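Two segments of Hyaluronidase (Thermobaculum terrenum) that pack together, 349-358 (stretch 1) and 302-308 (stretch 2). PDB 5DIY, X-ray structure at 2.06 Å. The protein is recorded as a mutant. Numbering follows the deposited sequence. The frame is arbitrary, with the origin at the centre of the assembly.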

# COMPACT_ATOMS: atom_id res chain seq x y z
N GLU C 349 15.44 -1.49 -28.26
CA GLU C 349 16.01 -0.54 -27.31
C GLU C 349 15.37 -0.69 -25.92
O GLU C 349 16.07 -0.61 -24.90
CB GLU C 349 15.86 0.92 -27.82
CG GLU C 349 16.75 1.28 -29.02
CD GLU C 349 16.46 2.66 -29.67
OE1 GLU C 349 15.39 3.28 -29.42
OE2 GLU C 349 17.31 3.13 -30.47
N GLU C 350 14.06 -0.92 -25.89
CA GLU C 350 13.34 -1.12 -24.62
C GLU C 350 13.77 -2.40 -23.89
O GLU C 350 13.96 -2.40 -22.66
CB GLU C 350 11.83 -1.14 -24.86
CG GLU C 350 11.01 -0.87 -23.62
CD GLU C 350 11.32 0.47 -23.00
OE1 GLU C 350 11.45 1.47 -23.74
OE2 GLU C 350 11.45 0.54 -21.76
N ILE C 351 13.94 -3.48 -24.65
CA ILE C 351 14.44 -4.74 -24.09
C ILE C 351 15.83 -4.54 -23.45
O ILE C 351 16.04 -4.96 -22.31
CB ILE C 351 14.47 -5.86 -25.15
CG1 ILE C 351 13.04 -6.27 -25.52
CG2 ILE C 351 15.26 -7.07 -24.66
CD1 ILE C 351 12.91 -6.92 -26.89
N ILE C 352 16.74 -3.91 -24.19
CA ILE C 352 18.09 -3.62 -23.68
C ILE C 352 18.01 -2.83 -22.38
O ILE C 352 18.68 -3.17 -21.40
CB ILE C 352 18.95 -2.83 -24.72
CG1 ILE C 352 19.36 -3.74 -25.89
CG2 ILE C 352 20.20 -2.21 -24.07
CD1 ILE C 352 20.52 -4.69 -25.60
N SER C 353 17.18 -1.79 -22.38
CA SER C 353 16.97 -0.93 -21.21
C SER C 353 16.52 -1.73 -19.98
O SER C 353 17.04 -1.54 -18.88
CB SER C 353 15.96 0.18 -21.55
OG SER C 353 15.81 1.10 -20.48
N MET C 354 15.58 -2.66 -20.21
CA MET C 354 15.05 -3.53 -19.15
C MET C 354 16.08 -4.57 -18.66
O MET C 354 16.15 -4.84 -17.46
CB MET C 354 13.76 -4.24 -19.62
CG MET C 354 12.58 -3.30 -19.84
SD MET C 354 11.08 -4.05 -20.50
CE MET C 354 10.43 -4.88 -19.06
N GLN C 355 16.85 -5.14 -19.59
CA GLN C 355 17.95 -6.07 -19.24
C GLN C 355 19.04 -5.40 -18.41
O GLN C 355 19.47 -5.96 -17.40
CB GLN C 355 18.58 -6.67 -20.51
CG GLN C 355 17.67 -7.66 -21.21
CD GLN C 355 18.17 -8.10 -22.58
OE1 GLN C 355 19.01 -7.45 -23.19
NE2 GLN C 355 17.63 -9.21 -23.07
N THR C 356 19.46 -4.22 -18.85
CA THR C 356 20.44 -3.38 -18.14
C THR C 356 19.94 -3.05 -16.72
O THR C 356 20.70 -3.13 -15.76
CB THR C 356 20.68 -2.06 -18.91
OG1 THR C 356 21.27 -2.36 -20.17
CG2 THR C 356 21.59 -1.10 -18.14
N THR C 357 18.67 -2.66 -16.64
CA THR C 357 18.02 -2.33 -15.38
C THR C 357 18.01 -3.52 -14.43
O THR C 357 18.41 -3.38 -13.27
CB THR C 357 16.58 -1.85 -15.61
OG1 THR C 357 16.62 -0.62 -16.35
CG2 THR C 357 15.84 -1.62 -14.30
N TYR C 358 17.56 -4.67 -14.91
CA TYR C 358 17.55 -5.87 -14.08
C TYR C 358 18.95 -6.22 -13.61
O TYR C 358 19.17 -6.42 -12.42
CB TYR C 358 16.95 -7.07 -14.82
CG TYR C 358 17.18 -8.36 -14.06
CD1 TYR C 358 16.33 -8.73 -13.02
CD2 TYR C 358 18.27 -9.19 -14.35
CE1 TYR C 358 16.53 -9.89 -12.31
CE2 TYR C 358 18.50 -10.36 -13.63
CZ TYR C 358 17.62 -10.71 -12.62
OH TYR C 358 17.82 -11.86 -11.91
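Stretch 2 (302-308) SAMEKFY

How does stretch 2 lie on stretch 1? Both are helical throughout, each belonging to a helix that begins earlier in the chain, and their axes cross at -119°, so the two run obliquely, nearer to antiparallel than to parallel. The axes approach to 9.1 Å, and the backbones come closest where A303 faces T357, with 4.7 Å between A303 CA and T357 CA. Stretch 2 keeps its regular i to i+4 ladder through this crossing: K306 N bonds to S302 O at 3.1 Å, F307 N to A303 O at 3.0 Å and Y308 N to M304 O at 2.8 Å. The contact is small, burying 272 Å² over both sides.

What allows the helices to come so near at the crossing point? The residues that meet there are short: A303 offers just a methyl group, and T357, whose CA-to-CB bond points toward stretch 2, is a compact branched side chain. T357 CG2 lies 3.1 Å from A303 O, a tight van der Waals approach to the backbone, and 4.2 Å from A303 CB. The same methyl packs against F307, with T357 CG2 to F307 CB at 3.8 Å, so it rests between residues one helical turn apart. The aromatic residue itself leaves sideways and adds little covered area.

How do the hydroxyl groups of stretch 1 take part? They meet the aliphatic part of K306 rather than a polar partner on stretch 2. T357 OG1 is 3.3 Å from K306 CB, and S353 OG is 3.3 Å from K306 CD. T357 OG1 satisfies itself within its own helix, donating to S353 O at 2.7 Å; with chi1 at -64° (m), this leaves CG2 free to face A303 and F307.

Where does charge enter the contact? K306 starts out toward stretch 1 and runs back along it, past T357 and then S353, to reach E350, two turns before T357. There K306 NZ and E350 OE2 form a salt bridge at 2.8 Å, including a hydrogen bond from K306 NZ that is weak despite the short distance. E350 leaves its helix sideways, but its end bends nearer to stretch 2, with chi1 t and chi2 p; its other carboxylate oxygen, OE1, is hydrogen-bonded elsewhere in the structure. The long reach of K306 thus extends the contact well beyond the crossing point, and with T357 it accounts for most of the covered surface.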

# COMPACT_ATOMS: atom_id res chain seq x y z
N SER C 302 19.12 5.58 -12.14
CA SER C 302 18.49 5.44 -13.47
C SER C 302 17.87 4.05 -13.65
O SER C 302 16.81 3.92 -14.26
CB SER C 302 19.48 5.76 -14.61
OG SER C 302 20.55 4.84 -14.65
N ALA C 303 18.50 3.03 -13.08
CA ALA C 303 17.92 1.69 -13.04
C ALA C 303 16.63 1.61 -12.20
O ALA C 303 15.68 0.92 -12.57
CB ALA C 303 18.93 0.69 -12.52
N MET C 304 16.61 2.32 -11.08
CA MET C 304 15.40 2.38 -10.25
C MET C 304 14.29 3.14 -10.97
O MET C 304 13.16 2.67 -10.99
CB MET C 304 15.68 2.99 -8.86
CG MET C 304 16.36 2.02 -7.89
SD MET C 304 15.44 0.51 -7.57
CE MET C 304 13.97 1.17 -6.78
N GLU C 305 14.61 4.29 -11.55
CA GLU C 305 13.67 5.03 -12.39
C GLU C 305 12.99 4.10 -13.40
O GLU C 305 11.76 4.06 -13.50
CB GLU C 305 14.38 6.18 -13.13
CG GLU C 305 14.74 7.39 -12.27
CD GLU C 305 13.59 8.38 -12.08
OE1 GLU C 305 12.42 8.06 -12.38
OE2 GLU C 305 13.86 9.51 -11.63
N LYS C 306 13.80 3.33 -14.12
CA LYS C 306 13.28 2.42 -15.15
C LYS C 306 12.41 1.30 -14.59
O LYS C 306 11.36 1.00 -15.13
CB LYS C 306 14.42 1.80 -15.97
CG LYS C 306 13.96 1.14 -17.25
CD LYS C 306 13.58 2.20 -18.28
CE LYS C 306 12.67 1.66 -19.34
NZ LYS C 306 12.10 2.78 -20.14
N PHE C 307 12.89 0.68 -13.51
CA PHE C 307 12.18 -0.41 -12.87
C PHE C 307 10.85 0.08 -12.28
O PHE C 307 9.85 -0.66 -12.30
CB PHE C 307 13.07 -1.05 -11.80
CG PHE C 307 12.42 -2.17 -11.04
CD1 PHE C 307 12.12 -3.37 -11.67
CD2 PHE C 307 12.12 -2.02 -9.68
CE1 PHE C 307 11.53 -4.41 -10.97
CE2 PHE C 307 11.53 -3.07 -8.97
CZ PHE C 307 11.23 -4.26 -9.62
N TYR C 308 10.84 1.31 -11.76
CA TYR C 308 9.63 1.90 -11.18
C TYR C 308 8.51 2.08 -12.21
O TYR C 308 7.34 1.99 -11.86
CB TYR C 308 9.90 3.22 -10.42
CG TYR C 308 8.60 3.86 -9.96
CD1 TYR C 308 7.71 3.16 -9.13
CD2 TYR C 308 8.22 5.13 -10.41
CE1 TYR C 308 6.49 3.70 -8.75
CE2 TYR C 308 7.00 5.68 -10.02
CZ TYR C 308 6.14 4.96 -9.19
OH TYR C 308 4.93 5.49 -8.81